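Local structure of RNA polymerase sigma-H factor (Fusobacterium nucleatum subsp. nucleatum, 3MZY) at residues D6-A18 with Y93-F105. The protein probably acts as a sigma-70 family initiation factor that brings RNA polymerase to specific promoter sites on DNA and is then released. Sequence-based numbering, arbitrary orientation.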
ATOM      1  N   ASP A   6      -3.142   3.989  13.814  1.00130.67           N
ATOM      2  CA  ASP A   6      -3.543   5.339  13.392  1.00123.90           C
ATOM      3  C   ASP A   6      -3.109   5.655  11.965  1.00106.86           C
ATOM      4  O   ASP A   6      -3.955   5.845  11.072  1.00106.96           O
ATOM      5  CB  ASP A   6      -2.967   6.393  14.350  1.00124.95           C
ATOM      6  CG  ASP A   6      -2.154   5.778  15.478  1.00133.24           C
ATOM      7  OD1 ASP A   6      -1.156   5.087  15.160  1.00127.29           O
ATOM      8  OD2 ASP A   6      -2.506   5.986  16.667  1.00147.99           O
ATOM      9  N   LEU A   7      -1.789   5.692  11.769  1.00 96.48           N
ATOM     10  CA  LEU A   7      -1.173   5.986  10.477  1.00 84.87           C
ATOM     11  C   LEU A   7      -1.390   4.881   9.452  1.00 81.62           C
ATOM     12  O   LEU A   7      -1.067   5.055   8.276  1.00 76.00           O
ATOM     13  CB  LEU A   7       0.331   6.225  10.656  1.00 81.74           C
ATOM     14  CG  LEU A   7       0.784   7.528  11.321  1.00 82.41           C
ATOM     15  CD1 LEU A   7       2.186   7.385  11.882  1.00 84.71           C
ATOM     16  CD2 LEU A   7       0.713   8.691  10.344  1.00 80.31           C
ATOM     17  N   VAL A   8      -1.924   3.749   9.901  1.00 88.00           N
ATOM     18  CA  VAL A   8      -2.164   2.592   9.032  1.00 86.27           C
ATOM     19  C   VAL A   8      -3.097   2.939   7.870  1.00 82.51           C
ATOM     20  O   VAL A   8      -2.840   2.554   6.734  1.00 76.25           O
ATOM     21  CB  VAL A   8      -2.676   1.365   9.835  1.00 98.68           C
ATOM     22  CG1 VAL A   8      -3.213   0.280   8.919  1.00 98.04           C
ATOM     23  CG2 VAL A   8      -1.561   0.806  10.695  1.00105.55           C
ATOM     24  N   GLN A   9      -4.166   3.676   8.150  1.00 89.94           N
ATOM     25  CA  GLN A   9      -5.047   4.147   7.087  1.00 92.20           C
ATOM     26  C   GLN A   9      -4.268   4.928   6.028  1.00 84.34           C
ATOM     27  O   GLN A   9      -4.416   4.696   4.829  1.00 83.02           O
ATOM     28  CB  GLN A   9      -6.187   4.978   7.658  1.00106.83           C
ATOM     29  CG  GLN A   9      -7.558   4.313   7.550  1.00122.89           C
ATOM     30  CD  GLN A   9      -7.776   3.175   8.539  1.00131.52           C
ATOM     31  OE1 GLN A   9      -7.035   2.188   8.558  1.00122.54           O
ATOM     32  NE2 GLN A   9      -8.817   3.305   9.354  1.00152.72           N
ATOM     33  N   GLU A  10      -3.401   5.819   6.487  1.00 82.02           N
ATOM     34  CA  GLU A  10      -2.625   6.673   5.600  1.00 80.29           C
ATOM     35  C   GLU A  10      -1.673   5.871   4.713  1.00 74.63           C
ATOM     36  O   GLU A  10      -1.600   6.110   3.511  1.00 77.34           O
ATOM     37  CB  GLU A  10      -1.895   7.748   6.419  1.00 81.03           C
ATOM     38  CG  GLU A  10      -2.811   8.936   6.803  1.00 91.64           C
ATOM     39  CD  GLU A  10      -3.742   8.671   8.003  1.00 97.47           C
ATOM     40  OE1 GLU A  10      -3.543   7.677   8.750  1.00 93.78           O
ATOM     41  OE2 GLU A  10      -4.673   9.479   8.205  1.00108.78           O
ATOM     42  N   GLY A  11      -0.979   4.911   5.329  1.00 51.50           N
ATOM     43  CA  GLY A  11      -0.133   3.921   4.647  1.00 51.35           C
ATOM     44  C   GLY A  11      -0.825   3.249   3.478  1.00 52.38           C
ATOM     45  O   GLY A  11      -0.328   3.287   2.342  1.00 52.20           O
ATOM     46  N   ILE A  12      -1.996   2.675   3.763  1.00 52.88           N
ATOM     47  CA  ILE A  12      -2.833   2.051   2.771  1.00 54.46           C
ATOM     48  C   ILE A  12      -3.190   3.014   1.654  1.00 56.53           C
ATOM     49  O   ILE A  12      -3.099   2.652   0.478  1.00 57.15           O
ATOM     50  CB  ILE A  12      -4.136   1.496   3.398  1.00 55.19           C
ATOM     51  CG1 ILE A  12      -3.799   0.502   4.519  1.00 55.82           C
ATOM     52  CG2 ILE A  12      -5.020   0.876   2.330  1.00 53.56           C
ATOM     53  CD1 ILE A  12      -5.005  -0.157   5.168  1.00 57.93           C
ATOM     54  N   LEU A  13      -3.614   4.226   2.012  1.00 57.96           N
ATOM     55  CA  LEU A  13      -3.965   5.224   1.007  1.00 60.80           C
ATOM     56  C   LEU A  13      -2.745   5.446   0.103  1.00 61.62           C
ATOM     57  O   LEU A  13      -2.856   5.360  -1.131  1.00 62.45           O
ATOM     58  CB  LEU A  13      -4.366   6.552   1.670  1.00 61.58           C
ATOM     59  CG  LEU A  13      -5.374   7.515   1.031  1.00 64.51           C
ATOM     60  CD1 LEU A  13      -4.919   8.956   1.288  1.00 65.00           C
ATOM     61  CD2 LEU A  13      -5.618   7.289  -0.480  1.00 67.02           C
ATOM     62  N   GLY A  14      -1.596   5.722   0.740  1.00 61.24           N
ATOM     63  CA  GLY A  14      -0.305   5.890   0.062  1.00 62.15           C
ATOM     64  C   GLY A  14      -0.051   4.778  -0.940  1.00 62.70           C
ATOM     65  O   GLY A  14       0.327   5.052  -2.078  1.00 64.50           O
ATOM     66  N   LEU A  15      -0.300   3.535  -0.530  1.00 61.14           N
ATOM     67  CA  LEU A  15      -0.068   2.382  -1.371  1.00 60.98           C
ATOM     68  C   LEU A  15      -1.021   2.337  -2.567  1.00 63.03           C
ATOM     69  O   LEU A  15      -0.591   2.074  -3.694  1.00 63.87           O
ATOM     70  CB  LEU A  15      -0.168   1.077  -0.559  1.00 59.86           C
ATOM     71  CG  LEU A  15      -0.151  -0.260  -1.327  1.00 58.06           C
ATOM     72  CD1 LEU A  15       1.210  -0.543  -1.949  1.00 56.61           C
ATOM     73  CD2 LEU A  15      -0.552  -1.431  -0.447  1.00 55.36           C
ATOM     74  N   LEU A  16      -2.313   2.559  -2.303  1.00 63.75           N
ATOM     75  CA  LEU A  16      -3.342   2.623  -3.326  1.00 64.90           C
ATOM     76  C   LEU A  16      -3.035   3.697  -4.365  1.00 65.68           C
ATOM     77  O   LEU A  16      -3.333   3.532  -5.553  1.00 66.73           O
ATOM     78  CB  LEU A  16      -4.692   2.906  -2.670  1.00 66.13           C
ATOM     79  CG  LEU A  16      -5.761   1.815  -2.543  1.00 67.68           C
ATOM     80  CD1 LEU A  16      -5.176   0.411  -2.501  1.00 67.68           C
ATOM     81  CD2 LEU A  16      -6.610   2.091  -1.310  1.00 68.70           C
ATOM     82  N   LYS A  17      -2.454   4.796  -3.893  1.00 65.06           N
ATOM     83  CA  LYS A  17      -1.978   5.877  -4.753  1.00 66.27           C
ATOM     84  C   LYS A  17      -0.796   5.391  -5.573  1.00 65.64           C
ATOM     85  O   LYS A  17      -0.758   5.589  -6.785  1.00 66.98           O
ATOM     86  CB  LYS A  17      -1.561   7.092  -3.918  1.00 66.08           C
ATOM     87  CG  LYS A  17      -2.700   8.053  -3.604  1.00 68.08           C
ATOM     88  CD  LYS A  17      -2.172   9.380  -3.072  1.00 68.82           C
ATOM     89  CE  LYS A  17      -3.276  10.183  -2.426  1.00 69.75           C
ATOM     90  NZ  LYS A  17      -2.794  11.546  -2.073  1.00 70.75           N
ATOM     91  N   ALA A  18       0.160   4.750  -4.899  1.00 63.47           N
ATOM     92  CA  ALA A  18       1.310   4.152  -5.560  1.00 62.64           C
ATOM     93  C   ALA A  18       0.868   3.308  -6.754  1.00 62.97           C
ATOM     94  O   ALA A  18       1.370   3.480  -7.863  1.00 63.46           O
ATOM     95  CB  ALA A  18       2.105   3.306  -4.576  1.00 60.78           C
ATOM     96  N   TYR A  93     -15.739   9.944   2.212  1.00 69.79           N
ATOM     97  CA  TYR A  93     -16.521   8.704   2.358  1.00 67.47           C
ATOM     98  C   TYR A  93     -16.167   7.687   1.288  1.00 64.74           C
ATOM     99  O   TYR A  93     -16.064   6.494   1.578  1.00 63.91           O
ATOM    100  CB  TYR A  93     -18.035   8.961   2.367  1.00 71.18           C
ATOM    101  CG  TYR A  93     -18.582   9.363   3.723  1.00 78.43           C
ATOM    102  CD1 TYR A  93     -18.708   8.427   4.762  1.00 83.69           C
ATOM    103  CD2 TYR A  93     -18.978  10.684   3.974  1.00 82.94           C
ATOM    104  CE1 TYR A  93     -19.209   8.802   6.016  1.00 94.18           C
ATOM    105  CE2 TYR A  93     -19.484  11.063   5.217  1.00 91.88           C
ATOM    106  CZ  TYR A  93     -19.596  10.121   6.234  1.00 98.26           C
ATOM    107  OH  TYR A  93     -20.101  10.513   7.464  1.00111.79           O
ATOM    108  N   LEU A  94     -15.974   8.158   0.056  1.00 66.69           N
ATOM    109  CA  LEU A  94     -15.525   7.279  -1.023  1.00 68.21           C
ATOM    110  C   LEU A  94     -14.120   6.736  -0.742  1.00 66.21           C
ATOM    111  O   LEU A  94     -13.845   5.554  -0.994  1.00 65.59           O
ATOM    112  CB  LEU A  94     -15.579   7.987  -2.381  1.00 76.34           C
ATOM    113  CG  LEU A  94     -16.944   8.016  -3.071  1.00 82.33           C
ATOM    114  CD1 LEU A  94     -17.117   9.275  -3.946  1.00 93.65           C
ATOM    115  CD2 LEU A  94     -17.181   6.754  -3.874  1.00 87.01           C
ATOM    116  N   LEU A  95     -13.248   7.599  -0.217  1.00 67.77           N
ATOM    117  CA  LEU A  95     -11.890   7.203   0.150  1.00 69.24           C
ATOM    118  C   LEU A  95     -11.863   6.252   1.334  1.00 64.56           C
ATOM    119  O   LEU A  95     -11.292   5.171   1.225  1.00 64.32           O
ATOM    120  CB  LEU A  95     -10.975   8.411   0.390  1.00 77.70           C
ATOM    121  CG  LEU A  95     -10.089   8.871  -0.782  1.00 90.47           C
ATOM    122  CD1 LEU A  95      -9.313   7.711  -1.393  1.00 92.54           C
ATOM    123  CD2 LEU A  95     -10.893   9.586  -1.866  1.00 97.45           C
ATOM    124  N   LYS A  96     -12.482   6.635   2.450  1.00 63.95           N
ATOM    125  CA  LYS A  96     -12.553   5.746   3.615  1.00 65.22           C
ATOM    126  C   LYS A  96     -13.047   4.349   3.211  1.00 63.25           C
ATOM    127  O   LYS A  96     -12.492   3.341   3.643  1.00 66.36           O
ATOM    128  CB  LYS A  96     -13.410   6.343   4.744  1.00 69.44           C
ATOM    129  N   GLU A  97     -14.066   4.291   2.358  1.00 61.26           N
ATOM    130  CA  GLU A  97     -14.609   3.008   1.911  1.00 63.69           C
ATOM    131  C   GLU A  97     -13.625   2.208   1.058  1.00 62.74           C
ATOM    132  O   GLU A  97     -13.519   0.989   1.210  1.00 66.56           O
ATOM    133  CB  GLU A  97     -15.921   3.184   1.145  1.00 66.13           C
ATOM    134  CG  GLU A  97     -16.860   2.026   1.371  1.00 76.13           C
ATOM    135  CD  GLU A  97     -17.785   1.740   0.199  1.00 82.80           C
ATOM    136  OE1 GLU A  97     -18.907   1.256   0.465  1.00 92.19           O
ATOM    137  OE2 GLU A  97     -17.393   1.983  -0.970  1.00 79.75           O
ATOM    138  N   GLU A  98     -12.924   2.888   0.156  1.00 58.95           N
ATOM    139  CA  GLU A  98     -11.911   2.239  -0.667  1.00 60.94           C
ATOM    140  C   GLU A  98     -10.778   1.661   0.190  1.00 57.36           C
ATOM    141  O   GLU A  98     -10.305   0.546  -0.064  1.00 57.43           O
ATOM    142  CB  GLU A  98     -11.363   3.193  -1.724  1.00 67.45           C
ATOM    143  CG  GLU A  98     -10.835   2.479  -2.941  1.00 75.67           C
ATOM    144  CD  GLU A  98     -10.070   3.387  -3.895  1.00 88.35           C
ATOM    145  OE1 GLU A  98      -9.166   2.868  -4.593  1.00 95.10           O
ATOM    146  OE2 GLU A  98     -10.367   4.607  -3.958  1.00 92.60           O
ATOM    147  N   ILE A  99     -10.383   2.397   1.228  1.00 56.49           N
ATOM    148  CA  ILE A  99      -9.392   1.917   2.165  1.00 57.45           C
ATOM    149  C   ILE A  99      -9.905   0.671   2.889  1.00 56.37           C
ATOM    150  O   ILE A  99      -9.159  -0.319   3.058  1.00 58.09           O
ATOM    151  CB  ILE A  99      -8.969   3.018   3.166  1.00 62.11           C
ATOM    152  CG1 ILE A  99      -8.227   4.136   2.413  1.00 66.86           C
ATOM    153  CG2 ILE A  99      -8.128   2.425   4.307  1.00 65.73           C
ATOM    154  CD1 ILE A  99      -8.016   5.416   3.212  1.00 75.73           C
ATOM    155  N   GLU A 100     -11.166   0.711   3.301  1.00 55.90           N
ATOM    156  CA  GLU A 100     -11.766  -0.406   3.997  1.00 57.66           C
ATOM    157  C   GLU A 100     -11.929  -1.621   3.077  1.00 55.94           C
ATOM    158  O   GLU A 100     -11.595  -2.742   3.471  1.00 57.24           O
ATOM    159  CB  GLU A 100     -13.101   0.014   4.610  1.00 62.02           C
ATOM    160  CG  GLU A 100     -13.330  -0.515   6.019  1.00 71.86           C
ATOM    161  CD  GLU A 100     -12.286  -0.026   7.032  1.00 78.67           C
ATOM    162  OE1 GLU A 100     -11.835   1.141   6.943  1.00 79.36           O
ATOM    163  OE2 GLU A 100     -11.926  -0.814   7.931  1.00 85.54           O
ATOM    164  N   GLU A 101     -12.428  -1.407   1.855  1.00 55.77           N
ATOM    165  CA  GLU A 101     -12.537  -2.497   0.880  1.00 58.09           C
ATOM    166  C   GLU A 101     -11.176  -3.177   0.669  1.00 55.73           C
ATOM    167  O   GLU A 101     -11.097  -4.402   0.613  1.00 57.37           O
ATOM    168  CB  GLU A 101     -13.105  -2.021  -0.463  1.00 63.61           C
ATOM    169  CG  GLU A 101     -14.581  -1.600  -0.490  1.00 71.14           C
ATOM    170  CD  GLU A 101     -15.533  -2.708  -0.072  1.00 80.83           C
ATOM    171  OE1 GLU A 101     -16.235  -3.276  -0.945  1.00 90.46           O
ATOM    172  OE2 GLU A 101     -15.571  -3.012   1.143  1.00 81.22           O
ATOM    173  N   PHE A 102     -10.107  -2.385   0.570  1.00 53.73           N
ATOM    174  CA  PHE A 102      -8.775  -2.950   0.414  1.00 54.59           C
ATOM    175  C   PHE A 102      -8.348  -3.813   1.601  1.00 54.76           C
ATOM    176  O   PHE A 102      -7.817  -4.904   1.412  1.00 56.40           O
ATOM    177  CB  PHE A 102      -7.724  -1.883   0.151  1.00 56.24           C
ATOM    178  CG  PHE A 102      -6.340  -2.443  -0.019  1.00 58.48           C
ATOM    179  CD1 PHE A 102      -5.933  -2.954  -1.257  1.00 62.41           C
ATOM    180  CD2 PHE A 102      -5.452  -2.495   1.058  1.00 57.01           C
ATOM    181  CE1 PHE A 102      -4.651  -3.480  -1.424  1.00 66.81           C
ATOM    182  CE2 PHE A 102      -4.171  -3.021   0.897  1.00 62.09           C
ATOM    183  CZ  PHE A 102      -3.771  -3.510  -0.343  1.00 66.23           C
ATOM    184  N   LYS A 103      -8.560  -3.326   2.816  1.00 43.80           N
ATOM    185  CA  LYS A 103      -8.194  -4.097   3.999  1.00 48.12           C
ATOM    186  C   LYS A 103      -8.825  -5.493   3.959  1.00 48.27           C
ATOM    187  O   LYS A 103      -8.141  -6.504   4.192  1.00 49.34           O
ATOM    188  CB  LYS A 103      -8.597  -3.362   5.273  1.00 53.11           C
ATOM    189  CG  LYS A 103      -7.692  -2.223   5.628  1.00 56.77           C
ATOM    190  CD  LYS A 103      -7.774  -1.900   7.116  1.00 66.13           C
ATOM    191  CE  LYS A 103      -8.783  -0.815   7.390  1.00 68.92           C
ATOM    192  NZ  LYS A 103      -8.819  -0.415   8.831  1.00 78.53           N
ATOM    193  N   LYS A 104     -10.112  -5.545   3.615  1.00 48.48           N
ATOM    194  CA  LYS A 104     -10.835  -6.810   3.489  1.00 49.41           C
ATOM    195  C   LYS A 104     -10.331  -7.646   2.319  1.00 46.51           C
ATOM    196  O   LYS A 104     -10.107  -8.851   2.453  1.00 47.89           O
ATOM    197  CB  LYS A 104     -12.353  -6.574   3.400  1.00 51.75           C
ATOM    198  N   PHE A 105     -10.150  -7.027   1.164  1.00 44.55           N
ATOM    199  CA  PHE A 105      -9.636  -7.765   0.027  1.00 43.16           C
ATOM    200  C   PHE A 105      -8.299  -8.446   0.392  1.00 42.96           C
ATOM    201  O   PHE A 105      -8.103  -9.653   0.163  1.00 43.33           O
ATOM    202  CB  PHE A 105      -9.456  -6.837  -1.179  1.00 43.21           C
ATOM    203  CG  PHE A 105      -8.554  -7.411  -2.243  1.00 43.51           C
ATOM    204  CD1 PHE A 105      -7.271  -6.910  -2.427  1.00 43.14           C
ATOM    205  CD2 PHE A 105      -8.978  -8.484  -3.027  1.00 44.59           C
ATOM    206  CE1 PHE A 105      -6.413  -7.451  -3.407  1.00 45.94           C
ATOM    207  CE2 PHE A 105      -8.128  -9.037  -4.002  1.00 46.95           C
ATOM    208  CZ  PHE A 105      -6.838  -8.518  -4.185  1.00 45.76           C
TER
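Ile99 and Phe102 of one helix meet Ile12, Leu13 and Leu16 of another where the two cross almost perpendicularly, at 89° with the segment axes 9.9 Å apart. Ile99 lies at the crossing, and the two arms of this beta-branched side chain serve three neighbours: CG2 meets Ile12 CG2 at 4.0 Å and the aliphatic CG of Gln9, while CD1, on the other arm, reaches Leu13 CG. A branched aliphatic suits this place because its two arms diverge.

Phe102, one turn on, offers a broad flat surface. Its CG stands anti to the backbone N (chi1 -180°), which carries the ring out toward helix 8-21. Leu16 CD1 sits over one face in a CH-pi contact, 4.1 Å from the ring centroid, whereas Ile12 CG2, 3.6 Å from Phe102 CD2, and Leu15 CD2, near Phe102 CZ, both come in obliquely. One turn before Ile99, Leu95 CD1 touches Leu13 CD2 at 3.8 Å.

The polar margin suits long, flexible chains. Lys103 lays its CG and CD against Ile12 CD1, then bends at chi3 so that NZ donates to Gln9 OE1 at 3.2 Å, from above the amide plane. A salt bridge from NZ to Glu100 OE2, 3.3 Å long, further positions the ammonium group.

Helix 8-21, part of sigma-70 region 2, thus packs across helix 91-109. Leu15 also touches Ile37 of helix 29-50 and Leu118 of helix 112-121, while Phe102 rests on Ser152 and Trp155 of helix 138-159, which with helix 127-134 probably forms the region 4 helix-turn-helix, so region 2 packs against the chain's C-terminal part.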